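N-acetylglucosamine-phosphate mutase (PDB 4BJU) catalyses the interconversion of N-acetylglucosamine 6-phosphate and N-acetylglucosamine 1-phosphate, a step on the way to UDP-N-acetylglucosamine. Local coordinates at residues F25-A30 / G77-D82; L52-L57 / P125-F130; S275-C280 / L295-V300; D307-L312 / K447-T452; E464-S469 / G540-I545. All coordinates share one frame; numbering follows the deposited sequence.

Contact 1. Residues F25-A30 / G77-D82; sequences FQYGTA and GVKLVD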
# COMPACT_ATOMS: atom_id res chain seq x y z
N PHE A 25 13.37 19.06 2.97
CA PHE A 25 12.25 18.14 2.74
C PHE A 25 12.39 17.34 1.44
O PHE A 25 12.97 17.82 0.47
CB PHE A 25 10.93 18.90 2.70
CG PHE A 25 10.70 19.80 3.87
CD1 PHE A 25 10.34 19.29 5.11
CD2 PHE A 25 10.82 21.18 3.72
CE1 PHE A 25 10.12 20.13 6.19
CE2 PHE A 25 10.59 22.03 4.79
CZ PHE A 25 10.25 21.50 6.03
N GLN A 26 11.86 16.12 1.43
CA GLN A 26 11.72 15.37 0.18
C GLN A 26 10.38 14.63 0.12
O GLN A 26 9.94 14.02 1.10
CB GLN A 26 12.90 14.42 -0.07
CG GLN A 26 12.87 13.78 -1.47
CD GLN A 26 14.23 13.33 -1.96
OE1 GLN A 26 14.81 13.93 -2.88
NE2 GLN A 26 14.76 12.27 -1.35
N TYR A 27 9.73 14.74 -1.04
CA TYR A 27 8.48 14.03 -1.31
C TYR A 27 8.85 12.64 -1.81
O TYR A 27 9.27 12.46 -2.97
CB TYR A 27 7.62 14.77 -2.33
CG TYR A 27 6.25 14.17 -2.55
CD1 TYR A 27 6.09 12.99 -3.26
CD2 TYR A 27 5.10 14.80 -2.07
CE1 TYR A 27 4.83 12.45 -3.47
CE2 TYR A 27 3.85 14.26 -2.27
CZ TYR A 27 3.72 13.08 -2.98
OH TYR A 27 2.47 12.53 -3.19
N GLY A 28 8.72 11.65 -0.91
CA GLY A 28 9.13 10.28 -1.21
C GLY A 28 7.96 9.47 -1.69
O GLY A 28 7.03 10.00 -2.29
N THR A 29 8.02 8.16 -1.45
CA THR A 29 6.83 7.33 -1.55
C THR A 29 5.87 7.77 -0.44
O THR A 29 6.31 8.12 0.67
CB THR A 29 7.15 5.81 -1.46
OG1 THR A 29 8.10 5.56 -0.42
CG2 THR A 29 7.71 5.30 -2.79
N ALA A 30 4.57 7.83 -0.76
CA ALA A 30 3.53 8.29 0.17
C ALA A 30 3.62 9.78 0.55
O ALA A 30 2.79 10.28 1.33
CB ALA A 30 3.49 7.40 1.41
N GLY A 77 1.19 13.37 7.73
CA GLY A 77 1.70 13.31 6.38
C GLY A 77 0.66 13.77 5.39
O GLY A 77 -0.48 14.04 5.76
N VAL A 78 1.06 13.82 4.13
CA VAL A 78 0.27 14.44 3.07
C VAL A 78 0.77 13.88 1.74
O VAL A 78 1.99 13.80 1.52
CB VAL A 78 0.35 15.99 3.19
CG1 VAL A 78 1.72 16.54 2.79
CG2 VAL A 78 -0.78 16.67 2.44
N LYS A 79 -0.15 13.43 0.90
CA LYS A 79 0.20 12.92 -0.42
C LYS A 79 -0.88 13.24 -1.44
O LYS A 79 -2.05 13.31 -1.09
CB LYS A 79 0.45 11.41 -0.40
CG LYS A 79 0.89 10.85 -1.74
CD LYS A 79 0.91 9.33 -1.79
CE LYS A 79 1.43 8.88 -3.14
NZ LYS A 79 2.88 9.17 -3.32
N LEU A 80 -0.47 13.45 -2.69
CA LEU A 80 -1.42 13.72 -3.77
C LEU A 80 -1.86 12.42 -4.40
O LEU A 80 -1.11 11.43 -4.46
CB LEU A 80 -0.82 14.66 -4.83
CG LEU A 80 -0.33 16.06 -4.42
CD1 LEU A 80 0.34 16.76 -5.59
CD2 LEU A 80 -1.48 16.90 -3.91
N VAL A 81 -3.10 12.42 -4.85
CA VAL A 81 -3.68 11.29 -5.54
C VAL A 81 -4.13 11.79 -6.91
O VAL A 81 -4.87 12.78 -7.02
CB VAL A 81 -4.88 10.73 -4.75
CG1 VAL A 81 -5.60 9.65 -5.55
CG2 VAL A 81 -4.40 10.18 -3.41
N ASP A 82 -3.67 11.11 -7.96
CA ASP A 82 -3.97 11.49 -9.33
C ASP A 82 -5.39 11.07 -9.74
O ASP A 82 -6.04 10.30 -9.03
CB ASP A 82 -2.88 10.94 -10.27
CG ASP A 82 -1.81 12.00 -10.65
OD1 ASP A 82 -1.93 13.21 -10.32
OD2 ASP A 82 -0.84 11.61 -11.34
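Ala30 and Lys79 bring the two backbones nearest, with 5.7 Å from Ala30 CA to Lys79 CA, where an irregular loop runs up to the strand that begins before Gly77 and ends at Val81. Ala30 has a positive phi (67°), just ahead of strand 32-33. The Lys79 side chain fills the angle between this bend and the Tyr27 ring. Lys79 CB lies 3.1 Å from Ala30 O, and Lys79 CD lies 3.4 Å from Ala30 CA, so the methylene chain runs alongside the Ala30 backbone while crossing the tyrosine at roughly a right angle. Extended as far as CE, the lysine then bends at its last torsion (chi4 69°), which brings Lys79 NZ back to the loop, 3.8 Å from Tyr27 CE1. Lys79 NZ is also 3.3 Å from Ala30 N, but both are donors and no bond joins them. The phenol hydroxyl reaches the strand at Leu80 N, which lies close to the plane of the ring at its edge and donates to Tyr27 OH over 3.1 Å (157° at the hydrogen). Because the hydroxyl is modelled too close to the lysine chain, its exact position, and with it this bond and a weak one from Lys79 NZ, is less certain. Tyr27 is also set edge-to-face against Phe32, and its backbone N bonds to Thr97 OG1 of helix 90-100. The contact belongs to domain I of the phosphohexomutase fold, where this loop enters edge strand 32-33 beside strand 75-81; the Ala30 side chain, about 8 Å from the bound magnesium ion, places it near the probable catalytic centre.

Contact 2. Residues L52-L57 / P125-F130; sequences LRSKKL and PARVVF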
# COMPACT_ATOMS: atom_id res chain seq x y z
N LEU A 52 -2.00 23.05 -9.28
CA LEU A 52 -1.31 22.91 -10.55
C LEU A 52 -1.56 21.56 -11.21
O LEU A 52 -1.67 21.51 -12.42
CB LEU A 52 0.18 23.16 -10.39
CG LEU A 52 0.60 24.59 -10.02
CD1 LEU A 52 2.11 24.76 -10.19
CD2 LEU A 52 -0.15 25.64 -10.84
N ARG A 53 -1.64 20.48 -10.44
CA ARG A 53 -1.87 19.16 -11.04
C ARG A 53 -3.25 19.08 -11.70
O ARG A 53 -3.40 18.52 -12.78
CB ARG A 53 -1.70 18.04 -10.01
CG ARG A 53 -1.76 16.64 -10.60
CD ARG A 53 -0.72 16.45 -11.70
NE ARG A 53 -0.56 15.05 -12.09
CZ ARG A 53 0.12 14.64 -13.17
NH1 ARG A 53 0.72 15.51 -13.98
NH2 ARG A 53 0.20 13.34 -13.43
N SER A 54 -4.25 19.65 -11.02
CA SER A 54 -5.62 19.60 -11.48
C SER A 54 -5.74 20.39 -12.77
O SER A 54 -6.27 19.89 -13.78
CB SER A 54 -6.57 20.14 -10.39
OG SER A 54 -7.93 20.18 -10.80
N LYS A 55 -5.19 21.59 -12.75
CA LYS A 55 -5.21 22.48 -13.92
C LYS A 55 -4.49 21.91 -15.14
O LYS A 55 -4.99 22.00 -16.26
CB LYS A 55 -4.62 23.84 -13.56
CG LYS A 55 -5.49 24.63 -12.62
CD LYS A 55 -5.10 26.10 -12.60
CE LYS A 55 -5.90 26.81 -11.52
NZ LYS A 55 -6.23 28.22 -11.83
N LYS A 56 -3.31 21.32 -14.90
CA LYS A 56 -2.54 20.66 -15.97
C LYS A 56 -3.39 19.57 -16.61
O LYS A 56 -3.34 19.38 -17.83
CB LYS A 56 -1.22 20.07 -15.43
CG LYS A 56 -0.34 19.36 -16.47
CD LYS A 56 -0.12 20.21 -17.73
CE LYS A 56 0.93 19.60 -18.64
NZ LYS A 56 1.18 20.46 -19.83
N LEU A 57 -4.17 18.88 -15.78
CA LEU A 57 -5.00 17.77 -16.23
C LEU A 57 -6.48 18.17 -16.42
O LEU A 57 -7.40 17.44 -16.02
CB LEU A 57 -4.84 16.58 -15.26
CG LEU A 57 -3.44 15.94 -15.19
CD1 LEU A 57 -3.35 14.93 -14.05
CD2 LEU A 57 -3.07 15.28 -16.51
N PRO A 125 -10.54 25.92 -13.58
CA PRO A 125 -10.37 25.97 -12.14
C PRO A 125 -9.76 24.67 -11.67
O PRO A 125 -9.98 23.62 -12.29
CB PRO A 125 -11.80 26.09 -11.61
CG PRO A 125 -12.66 25.50 -12.68
CD PRO A 125 -11.95 25.73 -13.98
N ALA A 126 -8.95 24.75 -10.63
CA ALA A 126 -8.45 23.57 -9.97
C ALA A 126 -9.56 23.02 -9.11
O ALA A 126 -10.37 23.77 -8.56
CB ALA A 126 -7.24 23.91 -9.10
N ARG A 127 -9.60 21.69 -8.99
CA ARG A 127 -10.58 21.00 -8.17
C ARG A 127 -9.85 19.95 -7.35
O ARG A 127 -9.18 19.06 -7.90
CB ARG A 127 -11.64 20.35 -9.05
CG ARG A 127 -12.07 21.18 -10.25
CD ARG A 127 -13.21 20.54 -11.01
NE ARG A 127 -14.49 20.80 -10.35
CZ ARG A 127 -15.68 20.39 -10.79
NH1 ARG A 127 -15.79 19.67 -11.91
NH2 ARG A 127 -16.77 20.69 -10.09
N VAL A 128 -9.94 20.07 -6.02
CA VAL A 128 -9.29 19.10 -5.12
C VAL A 128 -10.18 18.56 -3.99
O VAL A 128 -10.87 19.31 -3.33
CB VAL A 128 -7.84 19.51 -4.68
CG1 VAL A 128 -7.39 20.84 -5.28
CG2 VAL A 128 -7.62 19.42 -3.17
N VAL A 129 -10.18 17.24 -3.84
CA VAL A 129 -10.87 16.58 -2.73
C VAL A 129 -9.82 16.17 -1.70
O VAL A 129 -8.74 15.69 -2.06
CB VAL A 129 -11.57 15.25 -3.11
CG1 VAL A 129 -12.98 15.23 -2.58
CG2 VAL A 129 -11.51 14.96 -4.60
N PHE A 130 -10.16 16.31 -0.44
CA PHE A 130 -9.26 15.81 0.58
C PHE A 130 -9.97 15.12 1.73
O PHE A 130 -11.19 15.27 1.93
CB PHE A 130 -8.28 16.90 1.07
CG PHE A 130 -8.95 18.16 1.55
CD1 PHE A 130 -9.44 18.26 2.86
CD2 PHE A 130 -9.05 19.27 0.72
CE1 PHE A 130 -10.04 19.42 3.30
CE2 PHE A 130 -9.64 20.45 1.17
CZ PHE A 130 -10.13 20.52 2.46
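In the alpha/beta/alpha domain I, Ser54 and Lys55 at the C-terminal end of helix 40-56 pack on Ala126 and Arg127, where the chain enters strand 127-132. The backbones come close, with 5.1 Å between Ser54 CA and Ala126 CA, a spacing that small side chains on both sides permit: Ser54 CB stands 4.0 Å from Ala126 CB. One polar link crosses. Arg127 N donates to Ser54 OG over 2.9 Å, nearly straight at 166°. The hydroxyl is put there by its first torsion, which sets OG opposite the serine's own backbone N and beside the carbonyl carbon (chi1 177°). The same oxygen is hydrogen-bonded to Gln60 O, a carbonyl that can only accept, so the serine takes one N-H and gives its own proton, pinning the start of the strand and the turn after the helix to one point. Lys55 contributes only its aliphatic part. Lys55 CG and CE each lie 4.0 Å from Ala126 CB, and Lys55 CE also comes within 3.8 Å of Ala126 N, so the chain runs over the alanine. Around the contact, strand 127-132 is held between strands 61-66 and 155-161, with backbone bonds from Arg127 to Ile62 and from Val128 to Glu155 and Ile157, while Arg127 NH2 makes a salt bridge to Glu155. Leu52, further back on helix 40-56, packs against helix 107-117, and Phe130 meets helix 138-151.

Contact 3. Residues S275-C280 / L295-V300; sequences SILDRC and LDEGNV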
# COMPACT_ATOMS: atom_id res chain seq x y z
N SER A 275 -9.12 -15.96 21.63
CA SER A 275 -8.89 -17.31 22.16
C SER A 275 -8.14 -18.16 21.15
O SER A 275 -7.78 -17.69 20.08
CB SER A 275 -10.22 -18.01 22.48
OG SER A 275 -11.11 -17.15 23.15
N ILE A 276 -7.92 -19.43 21.49
CA ILE A 276 -7.21 -20.35 20.62
C ILE A 276 -8.00 -20.56 19.34
O ILE A 276 -9.21 -20.80 19.39
CB ILE A 276 -6.97 -21.70 21.34
CG1 ILE A 276 -6.29 -21.49 22.70
CG2 ILE A 276 -6.19 -22.67 20.46
CD1 ILE A 276 -5.15 -20.48 22.71
N LEU A 277 -7.33 -20.46 18.20
CA LEU A 277 -7.94 -20.67 16.87
C LEU A 277 -8.88 -19.58 16.36
O LEU A 277 -9.33 -19.66 15.22
CB LEU A 277 -8.63 -22.05 16.75
CG LEU A 277 -7.80 -23.29 17.10
CD1 LEU A 277 -8.71 -24.42 17.55
CD2 LEU A 277 -6.91 -23.72 15.95
N ASP A 278 -9.19 -18.57 17.18
CA ASP A 278 -9.93 -17.38 16.71
C ASP A 278 -9.20 -16.78 15.52
O ASP A 278 -8.03 -16.40 15.64
CB ASP A 278 -10.02 -16.31 17.79
CG ASP A 278 -11.23 -16.47 18.70
OD1 ASP A 278 -12.06 -17.38 18.49
OD2 ASP A 278 -11.37 -15.64 19.63
N ARG A 279 -9.88 -16.70 14.38
CA ARG A 279 -9.32 -16.04 13.17
C ARG A 279 -9.21 -14.55 13.41
O ARG A 279 -10.16 -13.94 13.87
CB ARG A 279 -10.22 -16.30 11.97
CG ARG A 279 -9.65 -15.81 10.66
CD ARG A 279 -10.36 -16.45 9.48
NE ARG A 279 -11.70 -15.92 9.27
CZ ARG A 279 -12.82 -16.52 9.68
NH1 ARG A 279 -12.76 -17.66 10.35
NH2 ARG A 279 -13.99 -15.97 9.44
N CYS A 280 -8.06 -13.97 13.08
CA CYS A 280 -7.79 -12.55 13.38
C CYS A 280 -7.19 -11.76 12.22
O CYS A 280 -6.61 -12.33 11.31
CB CYS A 280 -6.86 -12.46 14.59
SG CYS A 280 -7.57 -13.09 16.13
N LEU A 295 -3.82 -17.88 17.07
CA LEU A 295 -3.14 -18.76 18.00
C LEU A 295 -3.52 -20.19 17.65
O LEU A 295 -4.71 -20.53 17.62
CB LEU A 295 -3.50 -18.40 19.44
CG LEU A 295 -3.12 -16.96 19.87
CD1 LEU A 295 -3.97 -16.47 21.04
CD2 LEU A 295 -1.64 -16.84 20.19
N ASP A 296 -2.52 -21.02 17.34
CA ASP A 296 -2.79 -22.43 17.03
C ASP A 296 -3.06 -23.27 18.29
O ASP A 296 -3.05 -22.73 19.40
CB ASP A 296 -1.72 -23.02 16.09
CG ASP A 296 -0.41 -23.38 16.80
OD1 ASP A 296 -0.27 -23.28 18.05
OD2 ASP A 296 0.50 -23.81 16.07
N GLU A 297 -3.32 -24.56 18.11
CA GLU A 297 -3.75 -25.45 19.20
C GLU A 297 -2.84 -25.40 20.44
O GLU A 297 -3.33 -25.37 21.57
CB GLU A 297 -3.92 -26.91 18.73
CG GLU A 297 -4.54 -27.10 17.35
CD GLU A 297 -3.52 -27.02 16.21
OE1 GLU A 297 -2.38 -27.52 16.39
OE2 GLU A 297 -3.85 -26.46 15.13
N GLY A 298 -1.52 -25.40 20.21
CA GLY A 298 -0.52 -25.38 21.29
C GLY A 298 -0.28 -24.00 21.87
O GLY A 298 0.60 -23.82 22.72
N ASN A 299 -1.06 -23.03 21.39
CA ASN A 299 -1.08 -21.63 21.86
C ASN A 299 0.03 -20.76 21.24
O ASN A 299 0.50 -19.81 21.86
CB ASN A 299 -1.08 -21.58 23.40
CG ASN A 299 -1.39 -20.19 23.96
OD1 ASN A 299 -2.11 -19.39 23.35
ND2 ASN A 299 -0.84 -19.91 25.14
N VAL A 300 0.42 -21.08 20.01
CA VAL A 300 1.51 -20.36 19.34
C VAL A 300 0.98 -19.37 18.30
O VAL A 300 0.12 -19.72 17.48
CB VAL A 300 2.55 -21.31 18.69
CG1 VAL A 300 3.80 -20.55 18.25
CG2 VAL A 300 2.93 -22.45 19.64
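Leu277 N donates to Leu295 O across 2.7 Å, joining a type II turn, Ser275 to Asp278, to a beta hairpin at the surface. The N-H...O angle is 147°, but the donor lies in the carbonyl plane, with a C=O...N angle of 158°. Flanking this bond, Ile276 spreads both branches over the hairpin. Ile276 CG2 sits 3.3 Å from Asp296 O; Ile276 CD1 reaches 4.2 Å from Leu295 CB and abuts the amide of Asn299, 3.3 Å from Asn299 OD1, the two side chains crossing at about a right angle. Leu277 turns CD2 toward the carboxylate of Glu297, which also has a long, weak ion pair with Lys447 NZ. What positions these groups lies in the turns themselves. The hairpin joins strands 290-295 and 301-304 through a type I turn from Asp296 to Asn299. Asp296 N bonds to Val300 O, Asn299 N bonds to Asp296 O, and Asn299 has positive phi, a combination consistent with a type I turn followed by a G1 bulge. Asp296 OD1 takes the N-H of Val300 (N to OD1 3.0 Å) and OD2 makes a salt bridge with Arg302, so the aspartate ties the turn to the strand that follows. On the other side, the type II turn leads into strand 279-283 and is closed by its own aspartate: Ser275 N meets Asp278 OD2 at 3.0 Å, arriving from above the carboxylate plane, 58° out of it.

Contact 4. Residues D307-L312 / K447-T452; sequences DRIATL and KEWLAT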
# COMPACT_ATOMS: atom_id res chain seq x y z
N ASP A 307 2.30 -12.00 1.77
CA ASP A 307 2.63 -13.07 0.84
C ASP A 307 1.65 -14.26 0.95
O ASP A 307 1.15 -14.76 -0.06
CB ASP A 307 4.08 -13.51 1.02
CG ASP A 307 5.07 -12.44 0.58
OD1 ASP A 307 4.81 -11.75 -0.44
OD2 ASP A 307 6.12 -12.30 1.24
N ARG A 308 1.38 -14.68 2.19
CA ARG A 308 0.27 -15.59 2.49
C ARG A 308 -1.06 -15.22 1.80
O ARG A 308 -1.69 -16.07 1.17
CB ARG A 308 0.06 -15.61 4.00
CG ARG A 308 0.55 -16.84 4.74
CD ARG A 308 1.81 -17.47 4.20
NE ARG A 308 1.54 -18.87 3.96
CZ ARG A 308 2.13 -19.89 4.57
NH1 ARG A 308 3.08 -19.68 5.48
NH2 ARG A 308 1.79 -21.13 4.25
N ILE A 309 -1.47 -13.96 1.92
CA ILE A 309 -2.68 -13.45 1.23
C ILE A 309 -2.54 -13.48 -0.31
O ILE A 309 -3.50 -13.83 -1.03
CB ILE A 309 -3.07 -12.03 1.73
CG1 ILE A 309 -3.19 -12.01 3.26
CG2 ILE A 309 -4.36 -11.55 1.05
CD1 ILE A 309 -3.70 -10.72 3.86
N ALA A 310 -1.34 -13.16 -0.80
CA ALA A 310 -1.05 -13.18 -2.24
C ALA A 310 -1.25 -14.58 -2.84
O ALA A 310 -1.91 -14.72 -3.86
CB ALA A 310 0.37 -12.68 -2.50
N THR A 311 -0.67 -15.60 -2.21
CA THR A 311 -0.80 -16.99 -2.68
C THR A 311 -2.22 -17.50 -2.44
O THR A 311 -2.70 -18.37 -3.16
CB THR A 311 0.16 -17.94 -1.93
OG1 THR A 311 0.01 -17.75 -0.52
CG2 THR A 311 1.60 -17.66 -2.34
N LEU A 312 -2.89 -16.96 -1.43
CA LEU A 312 -4.29 -17.28 -1.23
C LEU A 312 -5.14 -16.76 -2.40
O LEU A 312 -5.94 -17.50 -2.95
CB LEU A 312 -4.80 -16.71 0.10
CG LEU A 312 -6.24 -17.14 0.42
CD1 LEU A 312 -6.25 -18.61 0.87
CD2 LEU A 312 -6.88 -16.24 1.47
N LYS A 447 -5.86 -22.65 9.91
CA LYS A 447 -4.80 -23.67 9.96
C LYS A 447 -4.58 -24.42 8.63
O LYS A 447 -3.44 -24.73 8.29
CB LYS A 447 -4.90 -24.59 11.19
CG LYS A 447 -6.12 -25.48 11.30
CD LYS A 447 -5.91 -26.52 12.39
CE LYS A 447 -7.23 -26.94 13.05
NZ LYS A 447 -7.07 -28.06 14.05
N GLU A 448 -5.65 -24.66 7.88
CA GLU A 448 -5.51 -25.23 6.53
C GLU A 448 -4.81 -24.29 5.55
O GLU A 448 -4.02 -24.74 4.72
CB GLU A 448 -6.86 -25.70 5.98
CG GLU A 448 -7.43 -26.92 6.68
CD GLU A 448 -8.91 -27.13 6.41
OE1 GLU A 448 -9.74 -26.34 6.92
OE2 GLU A 448 -9.26 -28.10 5.70
N TRP A 449 -5.09 -22.99 5.65
CA TRP A 449 -4.39 -21.95 4.87
C TRP A 449 -2.89 -21.88 5.17
O TRP A 449 -2.08 -21.84 4.25
CB TRP A 449 -5.07 -20.58 5.08
CG TRP A 449 -4.43 -19.36 4.42
CD1 TRP A 449 -3.49 -19.35 3.40
CD2 TRP A 449 -4.72 -17.98 4.71
NE1 TRP A 449 -3.19 -18.04 3.07
CE2 TRP A 449 -3.93 -17.19 3.85
CE3 TRP A 449 -5.58 -17.35 5.62
CZ2 TRP A 449 -3.96 -15.80 3.88
CZ3 TRP A 449 -5.61 -15.95 5.65
CH2 TRP A 449 -4.82 -15.20 4.78
N LEU A 450 -2.52 -21.85 6.45
CA LEU A 450 -1.11 -21.91 6.86
C LEU A 450 -0.44 -23.20 6.39
O LEU A 450 0.73 -23.18 6.02
CB LEU A 450 -0.99 -21.81 8.39
CG LEU A 450 0.29 -21.35 9.13
CD1 LEU A 450 1.10 -22.51 9.66
CD2 LEU A 450 1.17 -20.37 8.35
N ALA A 451 -1.17 -24.31 6.42
CA ALA A 451 -0.60 -25.61 6.03
C ALA A 451 -0.27 -25.71 4.53
O ALA A 451 0.44 -26.63 4.13
CB ALA A 451 -1.51 -26.76 6.45
N THR A 452 -0.77 -24.75 3.74
CA THR A 452 -0.64 -24.74 2.27
C THR A 452 0.80 -24.90 1.74
O THR A 452 1.03 -25.56 0.74
CB THR A 452 -1.35 -23.50 1.64
OG1 THR A 452 -1.23 -23.55 0.22
CG2 THR A 452 -0.74 -22.19 2.13
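The indole of Trp449 takes Leu312 over one face and the backbone of Arg308 and Ile309 at its edge. Leu312 CD1 is 3.8 Å from the centroid of the five-membered ring and 10° off its normal, a CH-pi contact, while Leu312 CD2 sits over the six-membered part, 3.8 Å from Trp449 CZ2. In the ring plane, Trp449 NE1 donates to Arg308 O over 3.1 Å. The donor stands 64° out of the carbonyl plane; the helical N-H of Leu312 reaches the same oxygen from the opposite face. One carbonyl thus accepts both a helical N-H and the indole N-H, and a buried indole N-H is satisfied. Trp449 CG lies opposite the backbone N (chi1 176°), which carries the indole across to Arg308 and Leu312. Beyond it, Ile309 CG1 touches Trp449 CH2 at 3.9 Å. The second flat group, the guanidinium of Arg308, has Leu450 CD2 over one face, 3.5 Å from Arg308 NH1; its chain bends at chi2 and chi3 to bring it there. NH2 is hydrogen-bonded to Tyr453 O, and the charge also rests on the Tyr453 ring as a cation-pi pair, so the arginine clasps the chain as it leaves helix 446-450. Helices 306-323 and 446-450 meet here in a buried seam. Val435 of helix 428-442 touches Ile309, Leu312 and Trp449, while Leu304 of strand 301-304 backs Trp449 and Leu450, and helix 342-351 packs on Thr311.

Contact 5. Residues E464-S469 / G540-I545; sequences EVAERS and GTVKEI. Unlike the reference sequence in segment 464-469: Glu467 (reference Asp).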
# COMPACT_ATOMS: atom_id res chain seq x y z
N GLU A 464 24.45 -1.09 9.38
CA GLU A 464 24.97 0.26 9.24
C GLU A 464 26.22 0.26 8.38
O GLU A 464 27.05 -0.65 8.49
CB GLU A 464 25.32 0.82 10.62
CG GLU A 464 25.40 2.32 10.68
CD GLU A 464 24.82 2.84 11.97
OE1 GLU A 464 24.05 2.08 12.61
OE2 GLU A 464 25.12 3.99 12.35
N VAL A 465 26.35 1.26 7.51
CA VAL A 465 27.54 1.42 6.68
C VAL A 465 27.94 2.88 6.62
O VAL A 465 27.14 3.75 6.98
CB VAL A 465 27.35 0.87 5.24
CG1 VAL A 465 27.08 -0.62 5.27
CG2 VAL A 465 26.25 1.62 4.50
N ALA A 466 29.17 3.14 6.18
CA ALA A 466 29.68 4.49 5.98
C ALA A 466 28.86 5.25 4.94
O ALA A 466 28.37 6.35 5.22
CB ALA A 466 31.14 4.43 5.56
N GLU A 467 28.71 4.65 3.76
CA GLU A 467 28.00 5.27 2.64
C GLU A 467 27.11 4.32 1.84
O GLU A 467 27.58 3.52 1.02
CB GLU A 467 28.98 5.97 1.71
CG GLU A 467 28.29 6.76 0.60
CD GLU A 467 29.28 7.28 -0.40
OE1 GLU A 467 30.33 7.81 0.02
OE2 GLU A 467 29.02 7.14 -1.62
N ARG A 468 25.82 4.44 2.09
CA ARG A 468 24.76 3.72 1.40
C ARG A 468 24.97 3.71 -0.13
O ARG A 468 24.71 2.70 -0.79
CB ARG A 468 23.44 4.41 1.75
CG ARG A 468 22.18 3.61 1.53
CD ARG A 468 20.96 4.52 1.66
NE ARG A 468 21.20 5.90 1.20
CZ ARG A 468 21.16 6.32 -0.06
NH1 ARG A 468 20.90 5.46 -1.05
NH2 ARG A 468 21.40 7.59 -0.35
N SER A 469 25.47 4.83 -0.66
CA SER A 469 25.62 5.08 -2.10
C SER A 469 26.56 4.16 -2.93
O SER A 469 26.43 4.11 -4.16
CB SER A 469 25.92 6.57 -2.33
OG SER A 469 26.99 6.77 -3.24
N GLY A 540 31.54 -2.01 3.54
CA GLY A 540 30.89 -0.73 3.78
C GLY A 540 31.55 0.15 4.83
O GLY A 540 31.00 1.19 5.20
N THR A 541 32.72 -0.26 5.31
CA THR A 541 33.52 0.58 6.21
C THR A 541 34.52 1.33 5.37
O THR A 541 35.07 0.77 4.42
CB THR A 541 34.30 -0.26 7.24
OG1 THR A 541 34.79 -1.45 6.61
CG2 THR A 541 33.41 -0.64 8.43
N VAL A 542 34.75 2.60 5.71
CA VAL A 542 35.66 3.48 4.94
C VAL A 542 36.99 2.76 4.67
O VAL A 542 37.59 2.19 5.58
CB VAL A 542 35.92 4.83 5.66
CG1 VAL A 542 36.60 5.83 4.72
CG2 VAL A 542 34.62 5.43 6.18
N LYS A 543 37.43 2.81 3.42
CA LYS A 543 38.62 2.10 2.94
C LYS A 543 39.94 2.34 3.73
O LYS A 543 40.71 1.39 3.94
CB LYS A 543 38.83 2.37 1.43
N GLU A 544 40.18 3.59 4.16
CA GLU A 544 41.41 4.05 4.86
C GLU A 544 42.61 4.34 3.95
O GLU A 544 43.13 3.44 3.27
CB GLU A 544 41.83 3.14 6.03
CG GLU A 544 42.71 3.85 7.05
CD GLU A 544 43.93 3.04 7.50
OE1 GLU A 544 43.92 1.80 7.38
OE2 GLU A 544 44.90 3.66 7.98
N ILE A 545 43.08 5.59 3.98
CA ILE A 545 44.13 6.06 3.06
C ILE A 545 45.52 6.01 3.73
O ILE A 545 45.70 6.52 4.83
CB ILE A 545 43.78 7.47 2.49
CG1 ILE A 545 42.36 7.46 1.88
CG2 ILE A 545 44.82 7.92 1.47
CD1 ILE A 545 41.72 8.81 1.67
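Val465 is the first residue to touch Gly540, at the point where the C-terminal domain, a TBP-like fold in the phosphohexomutases, brings the loop after strand 458-464 against the end of helix 522-539. The CA atoms of Val465 and Gly540 are 4.9 Å apart. With no side chain on the glycine, the valine comes right up to the backbone: Val465 CB is 3.7 Å from Gly540 O, and Val465 CG1, set beside its own backbone N (chi1 -62°), is 4.1 Å from Gly540 CA. A backbone bond to Asp511 anchors Val465 in turn. Gly540 is the residue at which the chain leaves helical geometry, and its carbonyl meets the loop; just after it, Thr541 OG1 bonds back to Asp538 O of the helix. The next residue of the loop, Ala466, uses that carbonyl. Ala466 N donates to Gly540 O over 2.8 Å, almost straight at 165° and close to head-on to the carbonyl. The methyl folds over the same oxygen, Ala466 CB to Gly540 O being 3.3 Å, and then meets the tail: Ala466 CB lies 3.7 Å from Val542 CG2, an apolar contact at the surface. Beyond Val542 the tail makes no contact with 464-469, and Lys543 and Glu544 are poorly ordered. Glu467, where the reference sequence has aspartate, leads into the short 3-10 turn. Arg468 N bonds to the carboxylate of Asp511, and Ser469 OG donates to Glu467 OE2 at 2.6 Å, where OE2 accepts on its anti lone pair, away from the other carboxylate oxygen.

Overall arrangement
From the N terminus, contact 1 closes a loop from residues 25-30 to 77-82, and contact 2 opens inside it at 52-57 and ends beyond it at 125-130, so these two cross. Both reach the first sheet, and a salt bridge from Asp82 OD1 to Arg53 NE (2.9 Å) joins them. The others follow in series: contact 3 closes a short loop in the second sheet, contact 4 a long one from helix 306-323 to helix 446-450, and contact 5 ties the loop after strand 458-464 to the chain leaving helix 522-539. Contacts 3 and 4 touch through Glu297 and Lys447. They lie opposite contacts 1 and 2 about the chain's centre. Contact 5 touches none; its nearest atoms are about 8 Å from contact 1.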